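Protein, Family 18 Chitinase (Crocus vernus, PDB 3SIM) probably hydrolyses the beta-1,4 glycosidic bonds of chitin, as a plant family 18 glycosyl hydrolase built on a TIM barrel. Local coordinates at residues A[216-221]-A[251-256]; A[3-8]-A[29-34]. All coordinates share one frame; numbering follows the deposited sequence.

Contact 1: A[216-221]-A[251-256]; sequences LISFST and AVWTAD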
ATOM      1  N   LEU A 216       3.947  -6.249   8.137  1.00  8.59           N
ATOM      2  CA  LEU A 216       4.261  -4.922   8.617  1.00  9.47           C
ATOM      3  C   LEU A 216       3.211  -4.312   9.568  1.00  8.92           C
ATOM      4  O   LEU A 216       2.041  -4.546   9.484  1.00  8.68           O
ATOM      5  CB  LEU A 216       4.584  -3.911   7.511  1.00  8.99           C
ATOM      6  CG  LEU A 216       5.424  -4.057   6.229  1.00 13.05           C
ATOM      7  CD1 LEU A 216       6.468  -3.046   6.135  1.00  9.83           C
ATOM      8  CD2 LEU A 216       5.964  -5.424   5.905  1.00  9.01           C
ATOM      9  N   ILE A 217       3.701  -3.586  10.526  1.00  7.90           N
ATOM     10  CA  ILE A 217       2.875  -2.693  11.325  1.00  6.64           C
ATOM     11  C   ILE A 217       2.689  -1.317  10.658  1.00  7.62           C
ATOM     12  O   ILE A 217       3.382  -0.996   9.772  1.00  7.66           O
ATOM     13  CB  ILE A 217       3.291  -2.609  12.778  1.00  6.62           C
ATOM     14  CG1 ILE A 217       4.664  -1.941  12.917  1.00  5.87           C
ATOM     15  CG2 ILE A 217       3.224  -3.972  13.489  1.00  5.71           C
ATOM     16  CD1 ILE A 217       5.167  -1.734  14.337  1.00  5.01           C
ATOM     17  N   SER A 218       1.754  -0.538  11.145  1.00  8.44           N
ATOM     18  CA  SER A 218       1.399   0.721  10.514  1.00  8.94           C
ATOM     19  C   SER A 218       0.705   1.753  11.406  1.00  9.35           C
ATOM     20  O   SER A 218       0.153   1.429  12.377  1.00  9.14           O
ATOM     21  CB  SER A 218       0.554   0.443   9.271  1.00  8.53           C
ATOM     22  OG  SER A 218      -0.665  -0.047   9.587  1.00  8.44           O
ATOM     23  N   PHE A 219       0.735   2.986  10.977  1.00  8.90           N
ATOM     24  CA  PHE A 219      -0.037   4.081  11.530  1.00  9.97           C
ATOM     25  C   PHE A 219      -0.458   5.127  10.464  1.00  9.78           C
ATOM     26  O   PHE A 219       0.125   5.211   9.441  1.00  8.54           O
ATOM     27  CB  PHE A 219       0.668   4.759  12.710  1.00  9.46           C
ATOM     28  CG  PHE A 219       1.994   5.407  12.377  1.00 10.85           C
ATOM     29  CD1 PHE A 219       2.068   6.665  11.876  1.00  8.57           C
ATOM     30  CD2 PHE A 219       3.177   4.745  12.627  1.00  9.40           C
ATOM     31  CE1 PHE A 219       3.309   7.242  11.604  1.00 10.40           C
ATOM     32  CE2 PHE A 219       4.397   5.329  12.349  1.00 12.29           C
ATOM     33  CZ  PHE A 219       4.457   6.558  11.837  1.00  9.20           C
ATOM     34  N   SER A 220      -1.439   5.925  10.813  1.00  8.73           N
ATOM     35  CA  SER A 220      -1.933   7.045  10.032  1.00 10.01           C
ATOM     36  C   SER A 220      -1.541   8.379  10.653  1.00 11.49           C
ATOM     37  O   SER A 220      -1.493   8.520  11.824  1.00 11.95           O
ATOM     38  CB  SER A 220      -3.447   6.988   9.840  1.00 11.94           C
ATOM     39  OG  SER A 220      -4.031   8.190   9.467  1.00 13.97           O
ATOM     40  N   THR A 221      -1.206   9.310   9.805  1.00 10.86           N
ATOM     41  CA  THR A 221      -0.923  10.678  10.165  1.00 11.33           C
ATOM     42  C   THR A 221      -2.131  11.621   9.838  1.00 12.49           C
ATOM     43  O   THR A 221      -2.001  12.771   9.818  1.00 12.88           O
ATOM     44  CB  THR A 221       0.419  11.116   9.539  1.00 10.57           C
ATOM     45  OG1 THR A 221       0.280  11.212   8.122  1.00  9.73           O
ATOM     46  CG2 THR A 221       1.592  10.136  10.001  1.00  7.69           C
ATOM     47  N   ALA A 251       4.763   0.815   7.879  1.00  7.44           N
ATOM     48  CA  ALA A 251       4.058   1.502   6.805  1.00  7.05           C
ATOM     49  C   ALA A 251       3.257   2.770   7.254  1.00  7.67           C
ATOM     50  O   ALA A 251       2.528   2.758   8.208  1.00  6.39           O
ATOM     51  CB  ALA A 251       3.170   0.557   6.126  1.00  5.96           C
ATOM     52  N   VAL A 252       3.362   3.824   6.509  1.00  7.40           N
ATOM     53  CA  VAL A 252       2.705   5.051   6.864  1.00  7.49           C
ATOM     54  C   VAL A 252       1.671   5.591   5.793  1.00  8.11           C
ATOM     55  O   VAL A 252       1.975   5.637   4.640  1.00  9.12           O
ATOM     56  CB  VAL A 252       3.754   6.116   7.210  1.00  8.74           C
ATOM     57  CG1 VAL A 252       3.113   7.439   7.520  1.00  9.38           C
ATOM     58  CG2 VAL A 252       4.696   5.682   8.294  1.00  6.11           C
ATOM     59  N   TRP A 253       0.471   5.960   6.223  1.00  7.83           N
ATOM     60  CA  TRP A 253      -0.591   6.594   5.456  1.00  8.58           C
ATOM     61  C   TRP A 253      -0.827   8.046   6.006  1.00  8.27           C
ATOM     62  O   TRP A 253      -1.355   8.211   7.028  1.00  6.69           O
ATOM     63  CB  TRP A 253      -1.873   5.730   5.535  1.00  9.27           C
ATOM     64  CG  TRP A 253      -1.998   4.539   4.622  1.00 10.70           C
ATOM     65  CD1 TRP A 253      -2.543   4.524   3.392  1.00 14.85           C
ATOM     66  CD2 TRP A 253      -1.604   3.194   4.884  1.00 12.25           C
ATOM     67  NE1 TRP A 253      -2.473   3.296   2.857  1.00 15.90           N
ATOM     68  CE2 TRP A 253      -1.916   2.447   3.759  1.00 10.28           C
ATOM     69  CE3 TRP A 253      -1.007   2.555   5.959  1.00 13.55           C
ATOM     70  CZ2 TRP A 253      -1.657   1.100   3.680  1.00 14.36           C
ATOM     71  CZ3 TRP A 253      -0.742   1.220   5.862  1.00 14.35           C
ATOM     72  CH2 TRP A 253      -1.077   0.509   4.737  1.00 11.83           C
ATOM     73  N   THR A 254      -0.361   9.085   5.353  1.00  8.75           N
ATOM     74  CA  THR A 254       0.304   9.116   4.080  1.00  8.61           C
ATOM     75  C   THR A 254       1.227  10.356   4.108  1.00  9.71           C
ATOM     76  O   THR A 254       1.118  11.156   5.001  1.00  9.48           O
ATOM     77  CB  THR A 254      -0.709   9.339   2.881  1.00  8.89           C
ATOM     78  OG1 THR A 254      -1.232  10.645   2.938  1.00  7.52           O
ATOM     79  CG2 THR A 254      -1.833   8.285   2.815  1.00  4.86           C
ATOM     80  N   ALA A 255       2.089  10.528   3.114  1.00  9.28           N
ATOM     81  CA  ALA A 255       2.950  11.721   3.077  1.00  9.87           C
ATOM     82  C   ALA A 255       2.074  13.025   3.003  1.00  9.80           C
ATOM     83  O   ALA A 255       2.387  14.036   3.530  1.00  9.65           O
ATOM     84  CB  ALA A 255       3.906  11.644   1.945  1.00  8.76           C
ATOM     85  N   ASP A 256       0.959  12.893   2.332  1.00 10.05           N
ATOM     86  CA  ASP A 256       0.068  13.971   2.097  1.00 11.42           C
ATOM     87  C   ASP A 256      -0.540  14.537   3.399  1.00 12.81           C
ATOM     88  O   ASP A 256      -0.586  15.695   3.551  1.00 12.89           O
ATOM     89  CB  ASP A 256      -0.962  13.559   1.066  1.00 10.59           C
ATOM     90  CG  ASP A 256      -0.317  13.087  -0.228  1.00 12.21           C
ATOM     91  OD1 ASP A 256       0.121  11.971  -0.319  1.00 10.73           O
ATOM     92  OD2 ASP A 256      -0.181  13.875  -1.086  1.00 12.48           O
TER
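Strands 216-220 and 251-253 run parallel with axes 5.0 Å apart and 21° off alignment; A251 N bonds to I217 O and T221 N to W253 O, while the two intervening bonds, F219 N to A251 O and W253 N to F219 O, are weak. On the face turned into the barrel, S218 CB meets the rim of the W253 indole in its plane, 3.7 Å from CZ3, and lies 4.1 Å from A251 CB. The hydroxyl of S218 is engaged by Y185 O and F187 N on the neighbouring loop. The opposite face is apolar. Here F219 and V252 lie side by side, and V252 CG2 sits over the phenyl face, 4.1 Å from the ring centroid. F219 adopts the crowded position, CG between the backbone N and the carbonyl carbon (chi1 62°), and this brings the ring tip to V252: CZ is 3.7 Å from CG2. T221 CG2 lies in the plane of that ring at its edge and reaches V252 CG1. Past W253 the chain takes a cis peptide to T254, a feature also known at the barrel tryptophan of other family 18 chitinases, where that residue floors the sugar site. Outside the pair, helix 230-243 packs on I217 and F219, strand 182-184 flanks 216-220, and strand 2-7 flanks 251-253.

Contact 2: A[3-8]-A[29-34]; sequences FVEYIG and FQFVLS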
ATOM      1  N   PHE A   3      10.846   0.490   5.236  1.00 10.89           N
ATOM      2  CA  PHE A   3       9.900   1.547   5.509  1.00 10.01           C
ATOM      3  C   PHE A   3       9.109   1.906   4.259  1.00  9.38           C
ATOM      4  O   PHE A   3       9.675   2.210   3.262  1.00  8.53           O
ATOM      5  CB  PHE A   3      10.622   2.765   6.087  1.00  9.54           C
ATOM      6  CG  PHE A   3       9.726   3.925   6.426  1.00 10.49           C
ATOM      7  CD1 PHE A   3       9.683   5.043   5.623  1.00 10.14           C
ATOM      8  CD2 PHE A   3       8.986   3.923   7.575  1.00  9.33           C
ATOM      9  CE1 PHE A   3       8.884   6.080   5.917  1.00 11.33           C
ATOM     10  CE2 PHE A   3       8.189   4.926   7.885  1.00  9.79           C
ATOM     11  CZ  PHE A   3       8.116   6.020   7.066  1.00 13.54           C
ATOM     12  N   VAL A   4       7.804   1.874   4.374  1.00  9.37           N
ATOM     13  CA  VAL A   4       6.845   2.129   3.327  1.00  8.81           C
ATOM     14  C   VAL A   4       6.021   3.426   3.570  1.00  9.90           C
ATOM     15  O   VAL A   4       5.374   3.574   4.540  1.00  9.02           O
ATOM     16  CB  VAL A   4       5.917   0.944   3.165  1.00  9.10           C
ATOM     17  CG1 VAL A   4       5.050   1.134   2.019  1.00  6.46           C
ATOM     18  CG2 VAL A   4       6.656  -0.331   3.053  1.00 10.07           C
ATOM     19  N   GLU A   5       6.118   4.337   2.628  1.00  9.24           N
ATOM     20  CA  GLU A   5       5.430   5.618   2.599  1.00  9.54           C
ATOM     21  C   GLU A   5       4.376   5.772   1.497  1.00  8.47           C
ATOM     22  O   GLU A   5       4.709   5.948   0.373  1.00  8.47           O
ATOM     23  CB  GLU A   5       6.444   6.760   2.511  1.00  9.58           C
ATOM     24  CG  GLU A   5       5.919   8.152   2.649  1.00 10.61           C
ATOM     25  CD  GLU A   5       5.657   8.619   4.136  1.00 12.19           C
ATOM     26  OE1 GLU A   5       5.889   7.887   5.049  1.00 11.88           O
ATOM     27  OE2 GLU A   5       5.216   9.704   4.365  1.00  8.91           O
ATOM     28  N   TYR A   6       3.099   5.714   1.845  1.00  9.34           N
ATOM     29  CA  TYR A   6       2.045   6.023   0.875  1.00  8.35           C
ATOM     30  C   TYR A   6       2.056   7.543   0.464  1.00  8.32           C
ATOM     31  O   TYR A   6       2.314   8.343   1.275  1.00  8.73           O
ATOM     32  CB  TYR A   6       0.670   5.523   1.305  1.00  7.86           C
ATOM     33  CG  TYR A   6       0.533   4.010   1.285  1.00  9.95           C
ATOM     34  CD1 TYR A   6      -0.115   3.353   0.280  1.00  7.94           C
ATOM     35  CD2 TYR A   6       1.163   3.243   2.220  1.00  9.12           C
ATOM     36  CE1 TYR A   6      -0.201   1.962   0.290  1.00 11.80           C
ATOM     37  CE2 TYR A   6       1.109   1.902   2.223  1.00  8.97           C
ATOM     38  CZ  TYR A   6       0.433   1.246   1.270  1.00 10.09           C
ATOM     39  OH  TYR A   6       0.390  -0.088   1.312  1.00 13.16           O
ATOM     40  N   ILE A   7       1.839   7.842  -0.795  1.00  8.67           N
ATOM     41  CA  ILE A   7       1.886   9.198  -1.313  1.00  8.68           C
ATOM     42  C   ILE A   7       1.032   9.436  -2.573  1.00  8.72           C
ATOM     43  O   ILE A   7       0.884   8.614  -3.428  1.00  6.88           O
ATOM     44  CB  ILE A   7       3.369   9.700  -1.565  1.00  8.28           C
ATOM     45  CG1 ILE A   7       3.444  11.192  -1.973  1.00 10.65           C
ATOM     46  CG2 ILE A   7       3.995   8.942  -2.607  1.00  6.52           C
ATOM     47  CD1 ILE A   7       4.715  11.765  -1.864  1.00 10.47           C
ATOM     48  N   GLY A   8       0.557  10.665  -2.639  1.00  9.85           N
ATOM     49  CA  GLY A   8      -0.422  11.149  -3.569  1.00 10.37           C
ATOM     50  C   GLY A   8      -1.933  11.175  -3.288  1.00 10.87           C
ATOM     51  O   GLY A   8      -2.647  11.486  -4.154  1.00 11.81           O
ATOM     52  N   PHE A  29      13.603   1.720   1.344  1.00 10.39           N
ATOM     53  CA  PHE A  29      12.598   2.734   1.429  1.00  9.29           C
ATOM     54  C   PHE A  29      11.671   2.587   0.203  1.00  9.75           C
ATOM     55  O   PHE A  29      12.103   2.718  -0.931  1.00  9.63           O
ATOM     56  CB  PHE A  29      13.213   4.118   1.474  1.00  8.85           C
ATOM     57  CG  PHE A  29      12.241   5.240   1.719  1.00  7.83           C
ATOM     58  CD1 PHE A  29      12.286   5.951   2.893  1.00  9.66           C
ATOM     59  CD2 PHE A  29      11.287   5.601   0.809  1.00  8.68           C
ATOM     60  CE1 PHE A  29      11.382   6.979   3.117  1.00  8.63           C
ATOM     61  CE2 PHE A  29      10.431   6.636   1.049  1.00  5.02           C
ATOM     62  CZ  PHE A  29      10.470   7.293   2.157  1.00  7.70           C
ATOM     63  N   GLN A  30      10.409   2.309   0.425  1.00  8.21           N
ATOM     64  CA  GLN A  30       9.471   2.270  -0.699  1.00  8.63           C
ATOM     65  C   GLN A  30       8.399   3.361  -0.647  1.00  8.73           C
ATOM     66  O   GLN A  30       7.594   3.369   0.226  1.00 10.03           O
ATOM     67  CB  GLN A  30       8.876   0.879  -0.916  1.00  8.45           C
ATOM     68  CG  GLN A  30       9.827  -0.286  -0.735  1.00 11.60           C
ATOM     69  CD  GLN A  30       9.206  -1.697  -0.861  1.00 17.06           C
ATOM     70  OE1 GLN A  30       9.904  -2.644  -1.126  1.00 17.05           O
ATOM     71  NE2 GLN A  30       7.955  -1.818  -0.609  1.00 12.71           N
ATOM     72  N   PHE A  31       8.450   4.282  -1.588  1.00  8.07           N
ATOM     73  CA  PHE A  31       7.319   5.137  -1.943  1.00  7.57           C
ATOM     74  C   PHE A  31       6.177   4.299  -2.547  1.00  9.40           C
ATOM     75  O   PHE A  31       6.438   3.400  -3.292  1.00 10.23           O
ATOM     76  CB  PHE A  31       7.724   6.309  -2.842  1.00  7.91           C
ATOM     77  CG  PHE A  31       8.415   7.459  -2.115  1.00  9.02           C
ATOM     78  CD1 PHE A  31       9.740   7.739  -2.331  1.00  9.06           C
ATOM     79  CD2 PHE A  31       7.751   8.249  -1.246  1.00  6.19           C
ATOM     80  CE1 PHE A  31      10.350   8.769  -1.661  1.00  8.10           C
ATOM     81  CE2 PHE A  31       8.352   9.246  -0.605  1.00  7.77           C
ATOM     82  CZ  PHE A  31       9.653   9.516  -0.806  1.00  6.30           C
ATOM     83  N   VAL A  32       4.936   4.550  -2.168  1.00  7.94           N
ATOM     84  CA  VAL A  32       3.799   3.911  -2.821  1.00  7.64           C
ATOM     85  C   VAL A  32       2.728   4.887  -3.417  1.00  8.85           C
ATOM     86  O   VAL A  32       1.983   5.520  -2.704  1.00  7.47           O
ATOM     87  CB  VAL A  32       3.139   2.763  -1.923  1.00  8.60           C
ATOM     88  CG1 VAL A  32       1.985   2.143  -2.584  1.00  5.07           C
ATOM     89  CG2 VAL A  32       4.128   1.779  -1.441  1.00  7.72           C
ATOM     90  N   LEU A  33       2.692   4.995  -4.725  1.00  7.58           N
ATOM     91  CA  LEU A  33       1.825   5.970  -5.403  1.00  8.97           C
ATOM     92  C   LEU A  33       0.297   5.631  -5.288  1.00  8.20           C
ATOM     93  O   LEU A  33      -0.108   4.578  -5.627  1.00  8.28           O
ATOM     94  CB  LEU A  33       2.234   6.124  -6.865  1.00  7.41           C
ATOM     95  CG  LEU A  33       3.618   6.630  -7.225  1.00  9.89           C
ATOM     96  CD1 LEU A  33       3.956   6.427  -8.660  1.00  7.51           C
ATOM     97  CD2 LEU A  33       3.742   8.081  -6.836  1.00  9.44           C
ATOM     98  N   SER A  34      -0.496   6.555  -4.816  1.00  7.26           N
ATOM     99  CA  SER A  34      -1.897   6.287  -4.637  1.00  9.23           C
ATOM    100  C   SER A  34      -2.844   7.240  -5.359  1.00  8.35           C
ATOM    101  O   SER A  34      -2.873   8.379  -5.046  1.00  7.70           O
ATOM    102  CB  SER A  34      -2.250   6.294  -3.141  1.00  9.40           C
ATOM    103  OG  SER A  34      -1.182   6.119  -2.288  1.00 11.30           O
TER
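V32 lies alongside Y6, its CB 4.0 Å above one face of the phenol ring and displaced toward the rim, with CG1 3.6 Å from Y6 CE1. The other methyl, V32 CG2, touches V4 CG1 at 3.6 Å, and S34 OG comes up in the plane of the phenol at its edge. On the reverse side of the two strands F3 and F29 point the same way, CG anti to the backbone N in both, and F3 CD1 comes 3.6 Å from F29 CE1 with the rings inclined at 57°. I7 CG2 reaches F31 CD2 at 4.1 Å. The register is fixed by parallel-sheet bonds, Q30 N to F3 O, E5 N to Q30 O, V32 N to E5 O and I7 N to V32 O. A fifth bond, 2.8 Å long, joins S34 N to I7 O. In the next shell W253 stacks on the Y6 face opposite V32, clamping the ring between valine and indole. The hydroxyl of Y6 is held by S160 OG and N184 ND2, with a weak bond to D123 OD2, an aspartate of the family's DxDxE signature. A phenylalanine in place of Y6 would probably leave S160 and N184 without the hydroxyl they share. On the side of F3 and F29, E5, itself buried, has its OE2 close to OE1 of E266, and one of the two may be protonated. Outside, then, aromatic rings and I7 share a face with the carboxylate of E5; inside, valines accompany a phenol whose hydroxyl points to the probable catalytic centre.

In the fold
From the N terminus, strand 2-7 leads through a mostly irregular loop to strand 28-37, and contact 2 closes that loop over 20 residues. Much later strand 215-220, helix 230-243 and strand 250-253 form a beta-alpha-beta unit, whose two strands contact 1 joins across 29 residues. The two loops follow in series, neither nested nor crossed. In space they become neighbours, because strand 250-253 lies beside strand 2-7: V252 N probably bonds to V4 O and A255 N to Y6 O. The last barrel strand is thereby joined to the first, so contacts 1 and 2 span four consecutive strands across the seam where the barrel closes.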